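Local coordinates for protein ubiquitin-like-specific protease 2 (Saccharomyces cerevisiae, PDB 5LNB) that removes SUMO from modified proteins as a thiol protease of the C48 family, the piece here containing its catalytic domain, at residues Tyr33-Asp39 with Ser52-Phe56; Phe108-Val114 with Cys126-Asp132; Thr203-Pro207 with Trp237-Lys241. All coordinates share one frame; numbering follows the deposited sequence.

Contact 1: Tyr33-Asp39 with Ser52-Phe56; sequences YTITNQD and SILDF
Ile35 meets the helix through both of its branches. CD1 lies 3.9 Å from Phe56 CB and about as far from the carbonyl oxygen of Ser52, while CG2 turns to Ile53 CD1 at 4.1 Å, the two isoleucines crossing at about a right angle. Phe56 is approached from two directions: Ile35 CG1 sits over one face, offset toward the rim, and Tyr33 CB comes in at the edge, 3.8 Å from Phe56 CD1. A chi1 of 173° turns the Phe56 ring away from its own backbone N, toward Tyr33 and Ile35. Farther along, the Tyr33 ring passes near Phe56 CA, while at the other end Ile53 CG1 presses against the carbonyl oxygen of Asp39, 3.2 Å away. The strand is half of a small antiparallel hairpin, 23-26 with 32-35, set against helix 51-67; residues 33-35 run at 139° to the axis of residues 52-56. Asp39 touches the long helix with its CB and binds back to the start of the short one with its carboxylate. CB rests 3.9 Å from Ser52 CB, and OD2 accepts the backbone N-H of Thr36 at 3.1 Å (N-H...O 166°), met on the anti side; Thr36 is the N-cap of helix 37-40, so this is one half of a capping box. An alanine in place of Asp39 would keep CB beside Ser52 but would probably leave the Thr36 N-H without its acceptor and the start of the short helix less firmly held. In the next shell Leu272 of helix 264-285 covers Ile53 and Phe56, and Asn50 OD1 takes the N-H of Ile53.

Contact 2: Phe108-Val114 with Cys126-Asp132; sequences FSKKYVV and CIITNLD
Val113 and Ile128 form the hydrogen-bonded pair at the tight end of this contact. Val113 N donates to Ile128 O at 3.0 Å; the return bond from Ile128 N to Val113 O is shorter, 2.7 Å, and nearly straight (170°). On their side of the sheet Val113 CG2 reaches Leu131 CD1 at 3.7 Å. Leu131 spends its other methyl on Phe108: CD2 stands over the centre of the ring, 4.0 Å from the centroid, a CH-pi contact, and Phe108 in turn packs on Leu182 and Ala186 of helix 172-190. The opposite face carries Val114 and Ile127, whose CG2 also touches Tyr112 CB; helix 215-228 covers it with Ile223 and Phe226.

Where Lys110 and Lys111 run opposite Asn130 and Leu131, waters sit between the backbones, and beyond them the packing of Phe108 on Leu131 closes the contact again. Water 1 accepts from Leu131 N and lies 2.9 Å from both Ile128 O and Lys110 O, so it spans the two segments. Water 2 joins Lys111 O to Asn130 N, 2.7 Å from each. At the partly exposed margin Lys111 NZ reaches Asp132 OD2 at 3.3 Å, a salt bridge whose hydrogen bond is weak. The lysine gets there by running extended until a bend in its last torsion (chi4 -55°) turns the ammonium toward the carboxylate. Here waters and a weak salt bridge stand where the inner part has backbone pairing and methyl contacts. Such an antiparallel hairpin, 112-119 with 122-129, at the middle of a mixed sheet with helices on both faces, is consistent with the papain-like core of the Ulp1 (C48) catalytic domain.

Contact 3: Thr203-Pro207 with Trp237-Lys241; sequences TCPVP and WKNSK
The carbonyl oxygen of Trp237 is gripped twice by Ser240, through OG at 2.8 Å, in the carbonyl plane, and through the backbone N at 3.0 Å. These bonds hold the turn that leaves helix 230-238, and they bring Ser240 CB to within 3.5 Å of Pro205 CG. OG is placed for its bond by a chi1 of 61°, which sets it between the backbone N and the carbonyl carbon, folded back toward the preceding turn. Across the contact, the indole of Trp237 does most of the touching. Cys204 CB stands over its face, 3.4 Å from the centroid of the five-membered ring and only 9° off the normal, a CH-pi contact; the sulfur continues across the same indole, 4.1 Å from the centroid of the six-membered ring and oblique to it, giving a Cys sulfur-aromatic contact. At the ring edge, Trp237 NE1 donates to Pro205 O at 3.0 Å, but the bond is bent (129°) and weak. Val206 CG1 also comes in near the ring plane, 4.0 Å from Trp237 CZ2, while Pro205 CD brushes Trp237 CD1. The loop that follows strand 199-203 is thus laid against the end of helix 230-238, and Phe164, Phe256 and Leu162 surround the indole further. Backbone bonding of Cys204 with Thr163 ties the beginning of this loop to the central sheet. With one weak polar bond between the segments, cohesion probably rests chiefly on van der Waals and CH-pi contact, and the bent indole N-H bond probably adds little strength beyond giving Pro205 O a polar partner.

Burial and chemistry differ from contact to contact. Contacts 2 and 3 are buried, and both are built around the central sheet: contact 2 is part of it, whereas contact 3 lies just beyond the end of strand 199-203. Their nearest atoms are about 5 Å apart; helix 215-228 touches both, and helix 230-238 touches contact 2 and supplies Trp237 to contact 3. Contact 1, only partly buried, sits across the chain's centre, its centre 26 Å from that of contact 2, and holds a separate small hairpin to a helix with apolar packing and no clear hydrogen bond. Contact 2 relies on backbone pairing, waters and a marginal salt bridge; contact 3 depends on an aromatic face.

Contact 1: Tyr33-Asp39 with Ser52-Phe56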
loop_
_atom_site.group_PDB
_atom_site.type_symbol
_atom_site.label_atom_id
_atom_site.label_comp_id
_atom_site.label_asym_id
_atom_site.label_seq_id
_atom_site.Cartn_x
_atom_site.Cartn_y
_atom_site.Cartn_z
ATOM N N TYR A 33 3.864 12.299 9.817
ATOM C CA TYR A 33 2.577 11.658 10.061
ATOM C C TYR A 33 2.210 11.788 11.532
ATOM O O TYR A 33 3.058 11.608 12.412
ATOM C CB TYR A 33 2.593 10.166 9.679
ATOM C CG TYR A 33 2.738 9.884 8.197
ATOM C CD1 TYR A 33 3.892 10.248 7.504
ATOM C CD2 TYR A 33 1.729 9.240 7.495
ATOM C CE1 TYR A 33 4.024 9.987 6.138
ATOM C CE2 TYR A 33 1.849 8.966 6.144
ATOM C CZ TYR A 33 2.998 9.342 5.466
ATOM O OH TYR A 33 3.113 9.063 4.120
ATOM N N THR A 34 0.947 12.104 11.793
ATOM C CA THR A 34 0.418 12.149 13.149
ATOM C C THR A 34 -0.562 11.003 13.335
ATOM O O THR A 34 -1.489 10.839 12.535
ATOM C CB THR A 34 -0.266 13.486 13.438
ATOM O OG1 THR A 34 0.721 14.527 13.503
ATOM C CG2 THR A 34 -1.017 13.422 14.760
ATOM N N ILE A 35 -0.348 10.204 14.375
ATOM C CA ILE A 35 -1.217 9.076 14.696
ATOM C C ILE A 35 -1.849 9.363 16.046
ATOM O O ILE A 35 -1.146 9.400 17.066
ATOM C CB ILE A 35 -0.449 7.750 14.722
ATOM C CG1 ILE A 35 0.149 7.453 13.343
ATOM C CG2 ILE A 35 -1.353 6.632 15.234
ATOM C CD1 ILE A 35 -0.871 7.429 12.235
ATOM N N THR A 36 -3.167 9.559 16.063
ATOM C CA THR A 36 -3.878 9.853 17.298
ATOM C C THR A 36 -4.421 8.571 17.921
ATOM O O THR A 36 -4.398 7.493 17.314
ATOM C CB THR A 36 -5.028 10.836 17.061
ATOM O OG1 THR A 36 -6.061 10.192 16.309
ATOM C CG2 THR A 36 -4.550 12.095 16.326
ATOM N N ASN A 37 -4.924 8.703 19.158
ATOM C CA ASN A 37 -5.547 7.561 19.813
ATOM C C ASN A 37 -6.753 7.070 19.023
ATOM O O ASN A 37 -6.987 5.862 18.925
ATOM C CB ASN A 37 -5.955 7.918 21.241
ATOM C CG ASN A 37 -6.577 6.740 21.974
ATOM O OD1 ASN A 37 -5.904 5.751 22.247
ATOM N ND2 ASN A 37 -7.867 6.837 22.283
ATOM N N GLN A 38 -7.522 7.996 18.445
ATOM C CA GLN A 38 -8.653 7.613 17.612
ATOM C C GLN A 38 -8.225 6.687 16.473
ATOM O O GLN A 38 -8.989 5.805 16.072
ATOM C CB GLN A 38 -9.339 8.872 17.069
ATOM C CG GLN A 38 -10.844 8.753 16.878
ATOM C CD GLN A 38 -11.613 8.543 18.187
ATOM O OE1 GLN A 38 -12.735 8.032 18.178
ATOM N NE2 GLN A 38 -11.015 8.940 19.314
ATOM N N ASP A 39 -7.004 6.863 15.946
ATOM C CA ASP A 39 -6.493 5.975 14.900
ATOM C C ASP A 39 -5.950 4.681 15.495
ATOM O O ASP A 39 -6.242 3.582 15.010
ATOM C CB ASP A 39 -5.385 6.672 14.096
ATOM C CG ASP A 39 -5.805 8.029 13.560
ATOM O OD1 ASP A 39 -6.938 8.143 13.051
ATOM O OD2 ASP A 39 -5.001 8.985 13.647
ATOM N N SER A 52 -5.639 6.363 8.348
ATOM C CA SER A 52 -4.439 6.863 9.009
ATOM C C SER A 52 -3.475 5.729 9.307
ATOM O O SER A 52 -2.274 5.821 9.022
ATOM C CB SER A 52 -4.810 7.592 10.300
ATOM O OG SER A 52 -5.654 8.686 10.018
ATOM N N ILE A 53 -3.990 4.655 9.900
ATOM C CA ILE A 53 -3.149 3.520 10.247
ATOM C C ILE A 53 -2.579 2.885 8.989
ATOM O O ILE A 53 -1.381 2.601 8.901
ATOM C CB ILE A 53 -3.950 2.499 11.075
ATOM C CG1 ILE A 53 -4.319 3.079 12.449
ATOM C CG2 ILE A 53 -3.159 1.226 11.208
ATOM C CD1 ILE A 53 -3.125 3.498 13.285
ATOM N N LEU A 54 -3.428 2.655 7.997
ATOM C CA LEU A 54 -2.963 1.960 6.804
ATOM C C LEU A 54 -1.955 2.802 6.028
ATOM O O LEU A 54 -0.908 2.290 5.614
ATOM C CB LEU A 54 -4.147 1.574 5.924
ATOM C CG LEU A 54 -3.695 0.636 4.808
ATOM C CD1 LEU A 54 -4.677 -0.482 4.692
ATOM C CD2 LEU A 54 -3.550 1.411 3.488
ATOM N N ASP A 55 -2.244 4.093 5.819
ATOM C CA ASP A 55 -1.292 4.914 5.064
ATOM C C ASP A 55 0.015 5.089 5.832
ATOM O O ASP A 55 1.091 5.116 5.228
ATOM C CB ASP A 55 -1.904 6.273 4.686
ATOM C CG ASP A 55 -3.011 6.149 3.628
ATOM O OD1 ASP A 55 -2.889 5.295 2.742
ATOM O OD2 ASP A 55 -4.014 6.886 3.685
ATOM N N PHE A 56 -0.044 5.179 7.165
ATOM C CA PHE A 56 1.195 5.257 7.925
ATOM C C PHE A 56 2.054 4.017 7.712
ATOM O O PHE A 56 3.257 4.117 7.449
ATOM C CB PHE A 56 0.924 5.439 9.413
ATOM C CG PHE A 56 2.171 5.345 10.241
ATOM C CD1 PHE A 56 3.067 6.396 10.277
ATOM C CD2 PHE A 56 2.473 4.192 10.945
ATOM C CE1 PHE A 56 4.224 6.315 11.031
ATOM C CE2 PHE A 56 3.635 4.108 11.691
ATOM C CZ PHE A 56 4.509 5.172 11.731
#

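Contact 2: Phe108-Val114 with Cys126-Asp132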
loop_
_atom_site.group_PDB
_atom_site.type_symbol
_atom_site.label_atom_id
_atom_site.label_comp_id
_atom_site.label_asym_id
_atom_site.label_seq_id
_atom_site.Cartn_x
_atom_site.Cartn_y
_atom_site.Cartn_z
ATOM N N PHE A 108 5.820 6.777 -14.607
ATOM C CA PHE A 108 6.363 5.785 -15.525
ATOM C C PHE A 108 7.872 5.612 -15.386
ATOM O O PHE A 108 8.445 4.773 -16.085
ATOM C CB PHE A 108 5.994 6.136 -16.974
ATOM C CG PHE A 108 4.549 5.838 -17.329
ATOM C CD1 PHE A 108 3.524 6.114 -16.436
ATOM C CD2 PHE A 108 4.223 5.284 -18.558
ATOM C CE1 PHE A 108 2.205 5.851 -16.761
ATOM C CE2 PHE A 108 2.905 5.015 -18.885
ATOM C CZ PHE A 108 1.897 5.300 -17.988
ATOM N N SER A 109 8.536 6.362 -14.508
ATOM C CA SER A 109 9.912 6.026 -14.159
ATOM C C SER A 109 9.988 5.093 -12.953
ATOM O O SER A 109 11.086 4.700 -12.548
ATOM C CB SER A 109 10.729 7.293 -13.894
ATOM O OG SER A 109 10.303 7.927 -12.701
ATOM N N LYS A 110 8.852 4.705 -12.390
ATOM C CA LYS A 110 8.832 3.839 -11.223
ATOM C C LYS A 110 8.751 2.366 -11.621
ATOM O O LYS A 110 8.022 1.991 -12.544
ATOM C CB LYS A 110 7.650 4.207 -10.323
ATOM C CG LYS A 110 7.553 5.697 -10.014
ATOM C CD LYS A 110 8.747 6.146 -9.195
ATOM C CE LYS A 110 8.953 7.647 -9.285
ATOM N NZ LYS A 110 10.138 8.005 -8.470
ATOM N N LYS A 111 9.511 1.534 -10.913
ATOM C CA LYS A 111 9.317 0.089 -10.998
ATOM C C LYS A 111 8.049 -0.377 -10.278
ATOM O O LYS A 111 7.436 -1.362 -10.696
ATOM C CB LYS A 111 10.523 -0.637 -10.406
ATOM C CG LYS A 111 11.756 -0.623 -11.270
ATOM C CD LYS A 111 12.828 -1.529 -10.669
ATOM C CE LYS A 111 13.892 -1.847 -11.701
ATOM N NZ LYS A 111 13.285 -2.435 -12.932
ATOM N N TYR A 112 7.648 0.286 -9.191
ATOM C CA TYR A 112 6.497 -0.144 -8.388
ATOM C C TYR A 112 5.668 1.078 -8.033
ATOM O O TYR A 112 6.166 1.996 -7.378
ATOM C CB TYR A 112 6.934 -0.880 -7.104
ATOM C CG TYR A 112 8.118 -1.798 -7.315
ATOM C CD1 TYR A 112 7.980 -3.010 -7.988
ATOM C CD2 TYR A 112 9.384 -1.435 -6.871
ATOM C CE1 TYR A 112 9.087 -3.839 -8.209
ATOM C CE2 TYR A 112 10.484 -2.253 -7.077
ATOM C CZ TYR A 112 10.333 -3.444 -7.750
ATOM O OH TYR A 112 11.440 -4.228 -7.948
ATOM N N VAL A 113 4.412 1.102 -8.461
ATOM C CA VAL A 113 3.472 2.136 -8.039
ATOM C C VAL A 113 2.412 1.451 -7.183
ATOM O O VAL A 113 1.698 0.558 -7.663
ATOM C CB VAL A 113 2.851 2.878 -9.229
ATOM C CG1 VAL A 113 1.916 3.980 -8.741
ATOM C CG2 VAL A 113 3.953 3.470 -10.124
ATOM N N VAL A 114 2.330 1.851 -5.916
ATOM C CA VAL A 114 1.550 1.138 -4.908
ATOM C C VAL A 114 0.244 1.883 -4.683
ATOM O O VAL A 114 0.251 3.064 -4.312
ATOM C CB VAL A 114 2.330 0.995 -3.593
ATOM C CG1 VAL A 114 1.484 0.223 -2.551
ATOM C CG2 VAL A 114 3.676 0.293 -3.842
ATOM N N CYS A 126 -3.219 -2.864 -5.027
ATOM C CA CYS A 126 -2.497 -3.308 -6.206
ATOM C C CYS A 126 -1.146 -2.609 -6.266
ATOM O O CYS A 126 -0.900 -1.619 -5.578
ATOM C CB CYS A 126 -3.299 -3.069 -7.490
ATOM S SG CYS A 126 -3.513 -1.370 -7.902
ATOM N N ILE A 127 -0.259 -3.171 -7.076
ATOM C CA ILE A 127 1.068 -2.632 -7.328
ATOM C C ILE A 127 1.275 -2.677 -8.837
ATOM O O ILE A 127 1.162 -3.747 -9.451
ATOM C CB ILE A 127 2.169 -3.420 -6.597
ATOM C CG1 ILE A 127 1.961 -3.348 -5.092
ATOM C CG2 ILE A 127 3.555 -2.890 -6.977
ATOM C CD1 ILE A 127 3.043 -4.065 -4.268
ATOM N N ILE A 128 1.535 -1.518 -9.434
ATOM C CA ILE A 128 1.689 -1.412 -10.881
ATOM C C ILE A 128 3.158 -1.603 -11.226
ATOM O O ILE A 128 4.018 -0.876 -10.717
ATOM C CB ILE A 128 1.183 -0.060 -11.401
ATOM C CG1 ILE A 128 -0.196 0.260 -10.818
ATOM C CG2 ILE A 128 1.140 -0.072 -12.933
ATOM C CD1 ILE A 128 -0.775 1.567 -11.344
ATOM N N THR A 129 3.448 -2.576 -12.091
ATOM C CA THR A 129 4.810 -2.859 -12.517
ATOM C C THR A 129 4.955 -2.673 -14.026
ATOM O O THR A 129 3.973 -2.658 -14.777
ATOM C CB THR A 129 5.227 -4.293 -12.136
ATOM O OG1 THR A 129 4.411 -5.235 -12.850
ATOM C CG2 THR A 129 5.068 -4.521 -10.630
ATOM N N ASN A 130 6.207 -2.542 -14.462
ATOM C CA ASN A 130 6.630 -2.453 -15.860
ATOM C C ASN A 130 6.345 -1.095 -16.497
ATOM O O ASN A 130 6.553 -0.953 -17.720
ATOM C CB ASN A 130 6.001 -3.550 -16.729
ATOM C CG ASN A 130 6.657 -4.887 -16.506
ATOM O OD1 ASN A 130 7.818 -4.947 -16.101
ATOM N ND2 ASN A 130 5.924 -5.972 -16.759
ATOM N N LEU A 131 5.884 -0.096 -15.739
ATOM C CA LEU A 131 5.728 1.233 -16.320
ATOM C C LEU A 131 7.064 1.774 -16.809
ATOM O O LEU A 131 7.124 2.450 -17.840
ATOM C CB LEU A 131 5.109 2.189 -15.308
ATOM C CG LEU A 131 3.680 1.866 -14.853
ATOM C CD1 LEU A 131 3.291 2.808 -13.723
ATOM C CD2 LEU A 131 2.720 1.985 -16.024
ATOM N N ASP A 132 8.149 1.476 -16.089
ATOM C CA ASP A 132 9.473 1.949 -16.477
ATOM C C ASP A 132 9.992 1.270 -17.736
ATOM O O ASP A 132 11.029 1.687 -18.257
ATOM C CB ASP A 132 10.475 1.755 -15.331
ATOM C CG ASP A 132 10.718 0.291 -14.995
ATOM O OD1 ASP A 132 9.741 -0.493 -14.917
ATOM O OD2 ASP A 132 11.898 -0.080 -14.799
HETATM O O HOH W 1 5.590 0.342 -12.805
HETATM O O HOH W 2 8.390 -2.730 -12.851
#

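Contact 3: Thr203-Pro207 with Trp237-Lys241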
loop_
_atom_site.group_PDB
_atom_site.type_symbol
_atom_site.label_atom_id
_atom_site.label_comp_id
_atom_site.label_asym_id
_atom_site.label_seq_id
_atom_site.Cartn_x
_atom_site.Cartn_y
_atom_site.Cartn_z
ATOM N N THR A 203 -4.493 -11.175 -10.897
ATOM C CA THR A 203 -5.014 -11.532 -9.578
ATOM C C THR A 203 -3.943 -12.331 -8.853
ATOM O O THR A 203 -3.624 -13.453 -9.256
ATOM C CB THR A 203 -6.307 -12.340 -9.712
ATOM O OG1 THR A 203 -7.340 -11.512 -10.255
ATOM C CG2 THR A 203 -6.765 -12.882 -8.358
ATOM N N CYS A 204 -3.379 -11.765 -7.799
ATOM C CA CYS A 204 -2.237 -12.416 -7.180
ATOM C C CYS A 204 -2.634 -13.076 -5.873
ATOM O O CYS A 204 -3.222 -12.417 -5.009
ATOM C CB CYS A 204 -1.112 -11.405 -6.941
ATOM S SG CYS A 204 -0.526 -10.658 -8.474
ATOM N N PRO A 205 -2.310 -14.355 -5.684
ATOM C CA PRO A 205 -2.721 -15.056 -4.456
ATOM C C PRO A 205 -1.933 -14.595 -3.233
ATOM O O PRO A 205 -0.702 -14.543 -3.243
ATOM C CB PRO A 205 -2.442 -16.529 -4.781
ATOM C CG PRO A 205 -1.352 -16.477 -5.786
ATOM C CD PRO A 205 -1.599 -15.243 -6.617
ATOM N N VAL A 206 -2.665 -14.273 -2.171
ATOM C CA VAL A 206 -2.112 -13.972 -0.854
ATOM C C VAL A 206 -2.927 -14.766 0.160
ATOM O O VAL A 206 -4.009 -15.257 -0.187
ATOM C CB VAL A 206 -2.167 -12.467 -0.549
ATOM C CG1 VAL A 206 -1.105 -11.704 -1.355
ATOM C CG2 VAL A 206 -3.580 -11.925 -0.812
ATOM N N PRO A 207 -2.487 -14.912 1.410
ATOM C CA PRO A 207 -3.292 -15.674 2.371
ATOM C C PRO A 207 -4.722 -15.157 2.378
ATOM O O PRO A 207 -4.972 -13.957 2.264
ATOM C CB PRO A 207 -2.590 -15.431 3.712
ATOM C CG PRO A 207 -1.188 -15.004 3.337
ATOM C CD PRO A 207 -1.353 -14.232 2.058
ATOM N N TRP A 237 4.138 -14.916 -7.343
ATOM C CA TRP A 237 2.845 -14.685 -7.977
ATOM C C TRP A 237 2.836 -15.166 -9.423
ATOM O O TRP A 237 1.881 -15.818 -9.856
ATOM C CB TRP A 237 2.493 -13.200 -7.919
ATOM C CG TRP A 237 2.088 -12.741 -6.570
ATOM C CD1 TRP A 237 1.571 -13.510 -5.557
ATOM C CD2 TRP A 237 2.151 -11.402 -6.066
ATOM N NE1 TRP A 237 1.313 -12.726 -4.460
ATOM C CE2 TRP A 237 1.663 -11.431 -4.745
ATOM C CE3 TRP A 237 2.570 -10.177 -6.607
ATOM C CZ2 TRP A 237 1.579 -10.287 -3.959
ATOM C CZ3 TRP A 237 2.488 -9.047 -5.829
ATOM C CH2 TRP A 237 1.995 -9.107 -4.516
ATOM N N LYS A 238 3.890 -14.849 -10.186
ATOM C CA LYS A 238 3.920 -15.201 -11.605
ATOM C C LYS A 238 3.702 -16.689 -11.817
ATOM O O LYS A 238 3.024 -17.094 -12.767
ATOM C CB LYS A 238 5.250 -14.784 -12.234
ATOM C CG LYS A 238 5.099 -13.809 -13.383
ATOM C CD LYS A 238 6.400 -13.041 -13.654
ATOM C CE LYS A 238 6.124 -11.606 -14.134
ATOM N NZ LYS A 238 7.379 -10.854 -14.434
ATOM N N ASN A 239 4.287 -17.523 -10.963
ATOM C CA ASN A 239 4.216 -18.961 -11.147
ATOM C C ASN A 239 3.124 -19.599 -10.296
ATOM O O ASN A 239 3.182 -20.799 -10.023
ATOM C CB ASN A 239 5.582 -19.592 -10.866
ATOM C CG ASN A 239 6.620 -19.188 -11.894
ATOM O OD1 ASN A 239 7.570 -18.464 -11.596
ATOM N ND2 ASN A 239 6.430 -19.636 -13.118
ATOM N N SER A 240 2.115 -18.826 -9.898
ATOM C CA SER A 240 1.077 -19.362 -9.023
ATOM C C SER A 240 0.117 -20.295 -9.748
ATOM O O SER A 240 -0.762 -20.869 -9.103
ATOM C CB SER A 240 0.301 -18.217 -8.363
ATOM O OG SER A 240 -0.331 -17.413 -9.346
ATOM N N LYS A 241 0.264 -20.483 -11.056
ATOM C CA LYS A 241 -0.603 -21.393 -11.793
ATOM C C LYS A 241 0.134 -22.607 -12.346
ATOM O O LYS A 241 -0.472 -23.400 -13.072
ATOM C CB LYS A 241 -1.308 -20.658 -12.931
ATOM C CG LYS A 241 -2.341 -19.658 -12.477
ATOM C CD LYS A 241 -2.993 -19.020 -13.683
ATOM C CE LYS A 241 -3.592 -17.670 -13.347
ATOM N NZ LYS A 241 -3.990 -16.929 -14.588
#